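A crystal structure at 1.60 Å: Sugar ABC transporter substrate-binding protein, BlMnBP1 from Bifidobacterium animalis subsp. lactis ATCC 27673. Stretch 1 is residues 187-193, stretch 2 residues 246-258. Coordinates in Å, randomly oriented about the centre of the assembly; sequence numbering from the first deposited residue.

Stretch 1 187-193: AVPLYTN
Stretch 2, residues 246-258: TLYDAVANGYTEE

How does the chain approach this contact? Stretch 2 begins as helix, 246-252, whose last turn closes in a Schellman motif: Gly254, at phi/psi 74/29, takes the positive phi that glycine tolerates best, Gly254 N bonds to Val251 O at 3.1 Å and Tyr255 N to Ala250 O at 2.9 Å. Tyr255 (-102/13), Thr256 (-117/-179) and Glu257 (-60/154) then lead away beside stretch 1, which turns a corner at Pro189 (-60/-46) and extends through Leu190 (-138/120) and Tyr191 (-96/125).

Which backbone atoms are satisfied? The CA atoms of Leu190 and Thr256 lie 4.9 Å apart, those of Pro189 and Tyr255 5.4 Å. Leu190 N donates to Tyr255 O at 3.0 Å and 143°. Leu190 O receives no hydrogen bond; Thr256 CA approaches it at 3.1 Å in a CA-H...O contact. Glu257 N is likewise buried without a partner, with Val188 CG1 3.6 Å away.

What does Glu257 do with its carboxylate? With chi1 p, chi2 m and chi3 -20°, the side chain folds back to stretch 1, where Thr192 meets both oxygens. Thr192 N donates to Glu257 OE1 at 2.8 Å and 163°, while Thr192 OG1, with chi1 p, donates to Glu257 OE2 at a very short 2.5 Å. A single threonine thus supplies a backbone and a hydroxyl donor, and Glu257 has the reach to use them.

What packs around these bonds? The contact buries 456 Å² in total. Thr192 turns its methyl to the apolar side, with CG2 3.8 Å from Thr256 CG2 and 4.3 Å from both Leu247 CD1 and Val251 CG2. Leu190, t at both chi angles, places CD2 3.9 Å from Thr256 CG2 and CD1 4.4 Å from Ala250 CB, while Pro189 CB lies 4.0 Å from Tyr255 CB.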

# COMPACT_ATOMS: atom_id res chain seq x y z
N ALA A 187 7.61 9.29 24.47
CA ALA A 187 7.57 8.62 23.17
C ALA A 187 8.03 9.56 22.06
O ALA A 187 7.84 10.78 22.12
CB ALA A 187 6.15 8.13 22.84
N VAL A 188 8.60 8.98 21.01
CA VAL A 188 8.80 9.73 19.77
C VAL A 188 7.41 10.04 19.21
O VAL A 188 6.65 9.09 18.94
CB VAL A 188 9.65 8.93 18.76
CG1 VAL A 188 9.70 9.64 17.41
CG2 VAL A 188 11.05 8.69 19.31
N PRO A 189 7.03 11.31 19.03
CA PRO A 189 5.65 11.57 18.56
C PRO A 189 5.33 10.95 17.21
O PRO A 189 4.27 10.34 17.05
CB PRO A 189 5.58 13.10 18.52
CG PRO A 189 6.61 13.55 19.57
CD PRO A 189 7.71 12.54 19.50
N LEU A 190 6.21 11.10 16.22
CA LEU A 190 6.01 10.49 14.91
C LEU A 190 7.34 9.92 14.45
O LEU A 190 8.31 10.66 14.30
CB LEU A 190 5.45 11.50 13.91
CG LEU A 190 5.04 10.98 12.52
CD1 LEU A 190 3.93 11.79 11.88
CD2 LEU A 190 6.28 10.98 11.60
N TYR A 191 7.38 8.61 14.24
CA TYR A 191 8.59 7.93 13.81
C TYR A 191 8.54 7.81 12.30
O TYR A 191 7.57 7.28 11.76
CB TYR A 191 8.70 6.56 14.46
CG TYR A 191 10.05 5.91 14.36
CD1 TYR A 191 11.04 6.20 15.26
CD2 TYR A 191 10.30 4.97 13.38
CE1 TYR A 191 12.27 5.59 15.19
CE2 TYR A 191 11.52 4.35 13.31
CZ TYR A 191 12.52 4.66 14.21
OH TYR A 191 13.74 4.03 14.15
N THR A 192 9.57 8.30 11.62
CA THR A 192 9.45 8.43 10.19
C THR A 192 9.79 7.15 9.44
O THR A 192 9.32 7.00 8.32
CB THR A 192 10.38 9.51 9.62
OG1 THR A 192 11.74 9.14 9.89
CG2 THR A 192 10.08 10.86 10.20
N ASN A 193 10.58 6.25 10.03
CA ASN A 193 11.16 5.12 9.30
C ASN A 193 11.79 5.59 8.00
O ASN A 193 11.68 4.95 6.95
CB ASN A 193 10.13 4.02 9.05
CG ASN A 193 10.09 3.00 10.18
OD1 ASN A 193 11.12 2.43 10.52
ND2 ASN A 193 8.92 2.82 10.79
N THR A 246 2.23 17.91 6.50
CA THR A 246 2.16 17.19 7.77
C THR A 246 3.51 16.58 8.12
O THR A 246 4.01 16.73 9.24
CB THR A 246 1.08 16.12 7.71
OG1 THR A 246 -0.21 16.74 7.60
CG2 THR A 246 1.14 15.26 8.96
N LEU A 247 4.10 15.86 7.17
CA LEU A 247 5.41 15.28 7.43
C LEU A 247 6.45 16.37 7.65
O LEU A 247 7.24 16.31 8.59
CB LEU A 247 5.84 14.38 6.27
CG LEU A 247 7.25 13.83 6.38
CD1 LEU A 247 7.44 12.95 7.57
CD2 LEU A 247 7.56 13.05 5.10
N TYR A 248 6.47 17.37 6.76
CA TYR A 248 7.43 18.46 6.87
C TYR A 248 7.36 19.10 8.25
O TYR A 248 8.37 19.27 8.93
CB TYR A 248 7.17 19.52 5.78
CG TYR A 248 8.19 20.64 5.79
CD1 TYR A 248 8.13 21.66 6.73
CD2 TYR A 248 9.24 20.66 4.88
CE1 TYR A 248 9.07 22.65 6.78
CE2 TYR A 248 10.18 21.68 4.89
CZ TYR A 248 10.09 22.67 5.86
OH TYR A 248 11.01 23.69 5.93
N ASP A 249 6.15 19.46 8.68
CA ASP A 249 6.01 20.19 9.94
C ASP A 249 6.41 19.33 11.13
O ASP A 249 7.00 19.82 12.09
CB ASP A 249 4.57 20.66 10.12
CG ASP A 249 4.24 21.86 9.28
OD1 ASP A 249 5.17 22.46 8.70
OD2 ASP A 249 3.03 22.17 9.17
N ALA A 250 6.03 18.05 11.10
CA ALA A 250 6.37 17.17 12.21
C ALA A 250 7.88 17.09 12.41
O ALA A 250 8.36 17.05 13.54
CB ALA A 250 5.80 15.78 11.96
N VAL A 251 8.64 17.05 11.30
CA VAL A 251 10.10 17.02 11.39
C VAL A 251 10.64 18.38 11.81
O VAL A 251 11.54 18.48 12.66
CB VAL A 251 10.70 16.57 10.05
CG1 VAL A 251 12.23 16.62 10.09
CG2 VAL A 251 10.20 15.16 9.69
N ALA A 252 10.15 19.44 11.18
CA ALA A 252 10.67 20.77 11.46
C ALA A 252 10.38 21.19 12.89
O ALA A 252 11.20 21.89 13.50
CB ALA A 252 10.08 21.78 10.47
N ASN A 253 9.23 20.79 13.43
CA ASN A 253 8.82 21.08 14.80
C ASN A 253 9.58 20.25 15.83
O ASN A 253 9.39 20.47 17.04
CB ASN A 253 7.31 20.85 14.96
CG ASN A 253 6.46 21.93 14.28
OD1 ASN A 253 6.93 23.05 14.08
ND2 ASN A 253 5.21 21.59 13.89
N GLY A 254 10.43 19.34 15.39
CA GLY A 254 11.16 18.49 16.31
C GLY A 254 10.32 17.41 16.94
O GLY A 254 10.58 17.01 18.08
N TYR A 255 9.28 16.95 16.24
CA TYR A 255 8.38 15.93 16.76
C TYR A 255 8.66 14.54 16.18
O TYR A 255 7.80 13.66 16.31
CB TYR A 255 6.92 16.27 16.46
CG TYR A 255 6.44 17.60 16.99
CD1 TYR A 255 7.04 18.20 18.08
CD2 TYR A 255 5.39 18.27 16.38
CE1 TYR A 255 6.63 19.43 18.56
CE2 TYR A 255 4.96 19.49 16.86
CZ TYR A 255 5.59 20.07 17.96
OH TYR A 255 5.22 21.30 18.47
N THR A 256 9.80 14.34 15.51
CA THR A 256 10.18 13.02 15.00
C THR A 256 11.47 12.57 15.69
O THR A 256 12.01 13.25 16.57
CB THR A 256 10.35 13.04 13.47
OG1 THR A 256 11.37 13.97 13.10
CG2 THR A 256 9.06 13.43 12.83
N GLU A 257 11.95 11.39 15.29
CA GLU A 257 13.11 10.81 15.94
C GLU A 257 14.31 11.73 15.80
O GLU A 257 14.41 12.54 14.88
CB GLU A 257 13.44 9.42 15.35
CG GLU A 257 13.91 9.41 13.90
CD GLU A 257 12.80 9.63 12.88
OE1 GLU A 257 11.62 9.43 13.23
OE2 GLU A 257 13.13 10.02 11.72
N GLU A 258 15.23 11.59 16.77
CA GLU A 258 16.40 12.46 16.81
C GLU A 258 17.20 12.35 15.51
O GLU A 258 17.70 13.35 14.98
CB GLU A 258 17.29 12.12 18.02
CG GLU A 258 18.70 12.75 17.88
CD GLU A 258 19.17 13.48 19.17
OE1 GLU A 258 18.64 13.21 20.30
OE2 GLU A 258 20.10 14.33 19.07